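Side-chain contacts in putative uncharacterized protein Ta0848 (Thermoplasma acidophilum, PDB 4MN7), which probably reduces free methionine-R-sulfoxide to methionine, as a type II free methionine-R-sulfoxide reductase built on a GAF domain: residues Y31-H35 against G36-L40; V64-N67 against D68-E72. The protein carries 1 engineered substitution. All coordinates share one frame; numbering follows the deposited sequence.

Contact 1 of 2, residues Y31-H35 against G36-L40; sequences YVLEH and GKLKL
The phenol ring of Y31 carries L40 on one face: methyl CD1 of L40 stands 4.0 Å from the ring centroid and only 10° off the normal, a CH-pi contact over the middle of the ring. Nearer its backbone, L40 CB lies 3.7 Å from CE1 of Y31. The approach depends on L40 holding CG opposite its own amide nitrogen (chi1 -174°), which carries the isobutyl group out over its neighbour. L38 comes in at the root of the ring, its CD2 lying 3.9 Å from CB of Y31, and the same methyl packs against CD2 of L33, so one branch serves two residues of the preceding strand. These four apolar groups share one face of a two-residue beta hairpin closed by a type I' turn, E34 to K37, with H35 and G36 both at positive phi. V32 and K39 form a hydrogen-bonded pair, N of K39 reaching O of V32 at 2.8 Å; E34 and K37 form the next. On the other face E34 lays its carboxylate against the methylenes of K39: OE1 of E34 lies 3.6 Å from CG of K39, and NZ of K39 stays 4.9 Å from that oxygen. The hydroxyl of Y31 bonds to O of H50; an alanine here would probably leave that carbonyl without this partner and L40 CD1 without its support. The hairpin is apolar where Y31 meets C60 and L33 meets V64 of helix 59-66; the reverse, beyond V32, carries E34, K37 and K39. There NZ of K39 pairs weakly, at long range, with E41, whose carboxylate also nears that of E34, so E34-K39 attraction is probably modest.

Contact 2 of 2, residues V64-N67 against D68-E72; sequences VLKN and DIVNE
Not one hydrogen bond joins the two segments where K66 meets V70; instead CE of K66 touches CG2 of V70 at 3.9 Å, and the two side chains cross at about a right angle. K66 sets out with CG beside its amide nitrogen (chi1 -71°) and bends at chi3 (-52°), which carries its end forward over the turn. NZ of K66 then comes to 4.0 Å from O of I69, and stands 4.4 Å from OD2 of D68, too far for a salt bridge. The backbone beneath is a worked case of the Schellman motif. N67, at positive phi (52°), is the C-prime residue that ends helix 59-66: the amide of D68 turns back to O of A63, and N of N67 makes a weak bond of 3.3 Å to O of V64. N67 sets its CB off away from the segment that follows, and its amide is engaged on the sheet side, with OD1 accepting from NE of R97 and ND2 giving a weak bond to O of G100. From this turn the chain enters strand 70-72, where V70 pairs through its backbone with V93 and packs on L59 and L62. The chemistry implies a division of labour: the Schellman bonds, one of them weak, and the gripped amide of N67 probably hold the helix end in place, whereas K66, exposed at the surface, adds methylene packing and probably a weak electrostatic pull toward D68.

In the fold
Read from the N terminus, the chain leaves helix 2-21, runs along strand 27-34 and reverses at once into strand 37-44, so contact 1 closes the tight loop of that hairpin. It then passes through strand 52-53 and helix 59-66 before contact 2 turns the helix end into strand 70-72, outermost in the sheet of this chain. The two closures stand in series, neither nested nor crossed, with centres about 15 Å apart. They nevertheless meet through V64: its CG1 lies 3.8 Å from CD1 of L33, and CD2 of L38 lies 4.2 Å from CG2 of V64. Helix 59-66 thus bridges the hairpin and strand 70-72 across one antiparallel sheet of the GAF domain.

Contact 1 of 2, residues Y31-H35 against G36-L40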
# COMPACT_ATOMS: atom_id res chain seq x y z
N TYR A 31 3.07 -9.27 10.14
CA TYR A 31 2.19 -10.01 10.99
C TYR A 31 1.00 -9.16 11.29
O TYR A 31 1.14 -7.96 11.54
CB TYR A 31 2.86 -10.37 12.31
CG TYR A 31 3.88 -11.48 12.19
CD1 TYR A 31 3.49 -12.81 12.31
CD2 TYR A 31 5.21 -11.20 12.01
CE1 TYR A 31 4.39 -13.82 12.18
CE2 TYR A 31 6.15 -12.20 11.94
CZ TYR A 31 5.72 -13.53 12.02
OH TYR A 31 6.65 -14.55 11.92
N VAL A 32 -0.18 -9.79 11.30
CA VAL A 32 -1.39 -9.04 11.55
C VAL A 32 -2.17 -9.70 12.66
O VAL A 32 -2.17 -10.92 12.75
CB VAL A 32 -2.30 -9.02 10.34
CG1 VAL A 32 -3.53 -8.10 10.60
CG2 VAL A 32 -1.52 -8.61 9.10
N LEU A 33 -2.84 -8.91 13.50
CA LEU A 33 -3.66 -9.47 14.60
C LEU A 33 -5.00 -9.93 14.08
O LEU A 33 -5.75 -9.15 13.48
CB LEU A 33 -3.92 -8.45 15.71
CG LEU A 33 -2.73 -8.12 16.61
CD1 LEU A 33 -2.98 -6.82 17.38
CD2 LEU A 33 -2.45 -9.28 17.61
N GLU A 34 -5.28 -11.22 14.28
CA GLU A 34 -6.47 -11.83 13.81
C GLU A 34 -6.95 -12.63 14.99
O GLU A 34 -6.22 -13.51 15.44
CB GLU A 34 -6.14 -12.73 12.58
CG GLU A 34 -5.60 -11.89 11.41
CD GLU A 34 -5.14 -12.66 10.22
OE1 GLU A 34 -5.56 -13.81 10.16
OE2 GLU A 34 -4.37 -12.12 9.32
N HIS A 35 -8.11 -12.28 15.53
CA HIS A 35 -8.71 -12.95 16.71
C HIS A 35 -7.72 -13.10 17.87
O HIS A 35 -7.63 -14.14 18.55
CB HIS A 35 -9.25 -14.32 16.30
CG HIS A 35 -10.25 -14.24 15.20
ND1 HIS A 35 -11.58 -13.97 15.42
CD2 HIS A 35 -10.10 -14.35 13.86
CE1 HIS A 35 -12.21 -13.94 14.25
NE2 HIS A 35 -11.33 -14.15 13.29
N GLY A 36 -6.95 -12.05 18.09
CA GLY A 36 -6.09 -11.99 19.27
C GLY A 36 -4.80 -12.75 19.16
O GLY A 36 -4.12 -12.94 20.13
N LYS A 37 -4.46 -13.17 17.95
CA LYS A 37 -3.19 -13.76 17.69
C LYS A 37 -2.55 -13.19 16.41
O LYS A 37 -3.24 -12.81 15.44
CB LYS A 37 -3.48 -15.26 17.52
CG LYS A 37 -2.29 -16.15 17.29
CD LYS A 37 -2.57 -17.60 17.72
CE LYS A 37 -3.71 -18.30 17.00
NZ LYS A 37 -4.02 -19.57 17.75
N LEU A 38 -1.23 -13.13 16.41
CA LEU A 38 -0.49 -12.68 15.24
C LEU A 38 -0.48 -13.75 14.14
O LEU A 38 -0.17 -14.89 14.40
CB LEU A 38 0.94 -12.30 15.61
CG LEU A 38 1.06 -11.01 16.49
CD1 LEU A 38 2.37 -10.92 17.23
CD2 LEU A 38 0.86 -9.78 15.62
N LYS A 39 -0.76 -13.33 12.90
CA LYS A 39 -0.72 -14.16 11.73
C LYS A 39 0.14 -13.57 10.63
O LYS A 39 -0.11 -12.49 10.19
CB LYS A 39 -2.14 -14.36 11.23
CG LYS A 39 -2.30 -15.23 10.00
CD LYS A 39 -1.79 -16.65 10.17
CE LYS A 39 -1.62 -17.36 8.81
NZ LYS A 39 -2.74 -17.05 7.86
N LEU A 40 1.15 -14.28 10.16
CA LEU A 40 1.97 -13.79 9.04
C LEU A 40 1.16 -13.76 7.76
O LEU A 40 0.68 -14.78 7.29
CB LEU A 40 3.16 -14.71 8.84
CG LEU A 40 4.25 -14.34 7.83
CD1 LEU A 40 4.88 -13.01 8.13
CD2 LEU A 40 5.29 -15.45 7.75

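Contact 2 of 2, residues V64-N67 against D68-E72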
# COMPACT_ATOMS: atom_id res chain seq x y z
N VAL A 64 3.46 -5.25 19.87
CA VAL A 64 2.04 -5.08 19.92
C VAL A 64 1.64 -4.84 21.36
O VAL A 64 0.77 -4.04 21.59
CB VAL A 64 1.33 -6.31 19.36
CG1 VAL A 64 -0.11 -6.35 19.81
CG2 VAL A 64 1.36 -6.20 17.83
N LEU A 65 2.28 -5.50 22.32
CA LEU A 65 1.84 -5.41 23.70
C LEU A 65 2.26 -4.05 24.26
O LEU A 65 1.50 -3.44 24.95
CB LEU A 65 2.46 -6.52 24.56
CG LEU A 65 1.98 -7.92 24.33
CD1 LEU A 65 2.89 -8.90 25.14
CD2 LEU A 65 0.51 -8.07 24.75
N LYS A 66 3.46 -3.59 23.93
CA LYS A 66 3.93 -2.31 24.37
C LYS A 66 3.40 -1.22 23.45
O LYS A 66 3.53 -0.09 23.76
CB LYS A 66 5.46 -2.20 24.26
CG LYS A 66 6.28 -3.00 25.24
CD LYS A 66 7.65 -2.32 25.49
CE LYS A 66 8.38 -2.00 24.20
NZ LYS A 66 9.63 -1.22 24.37
N ASN A 67 2.92 -1.56 22.26
CA ASN A 67 2.65 -0.56 21.22
C ASN A 67 3.81 0.35 20.92
O ASN A 67 3.68 1.53 20.85
CB ASN A 67 1.42 0.29 21.51
CG ASN A 67 0.94 1.03 20.25
OD1 ASN A 67 1.43 0.79 19.13
ND2 ASN A 67 0.04 1.94 20.44
N ASP A 68 4.96 -0.22 20.63
CA ASP A 68 6.14 0.59 20.36
C ASP A 68 7.12 -0.28 19.61
O ASP A 68 6.99 -1.52 19.62
CB ASP A 68 6.69 0.99 21.74
CG ASP A 68 7.46 2.25 21.74
OD1 ASP A 68 7.50 2.93 20.73
OD2 ASP A 68 8.08 2.54 22.79
N ILE A 69 8.14 0.32 19.03
CA ILE A 69 9.20 -0.40 18.36
C ILE A 69 9.98 -1.23 19.34
O ILE A 69 10.29 -0.80 20.44
CB ILE A 69 10.17 0.56 17.68
CG1 ILE A 69 9.50 1.18 16.44
CG2 ILE A 69 11.43 -0.15 17.23
CD1 ILE A 69 10.25 2.32 15.82
N VAL A 70 10.33 -2.43 18.92
CA VAL A 70 11.24 -3.26 19.72
C VAL A 70 12.40 -3.51 18.80
O VAL A 70 12.23 -4.05 17.68
CB VAL A 70 10.57 -4.57 20.16
CG1 VAL A 70 11.59 -5.52 20.78
CG2 VAL A 70 9.51 -4.22 21.20
N ASN A 71 13.58 -3.18 19.27
CA ASN A 71 14.77 -3.28 18.41
C ASN A 71 15.81 -4.01 19.19
O ASN A 71 16.37 -3.41 20.08
CB ASN A 71 15.29 -1.89 18.02
CG ASN A 71 16.52 -1.93 17.08
OD1 ASN A 71 17.14 -2.99 16.86
ND2 ASN A 71 16.92 -0.74 16.59
N GLU A 72 16.05 -5.30 18.86
CA GLU A 72 17.09 -6.11 19.52
C GLU A 72 18.39 -6.03 18.71
O GLU A 72 18.48 -6.54 17.60
CB GLU A 72 16.63 -7.54 19.67
CG GLU A 72 17.71 -8.46 20.16
CD GLU A 72 18.26 -7.98 21.50
OE1 GLU A 72 19.49 -7.70 21.62
OE2 GLU A 72 17.44 -7.83 22.43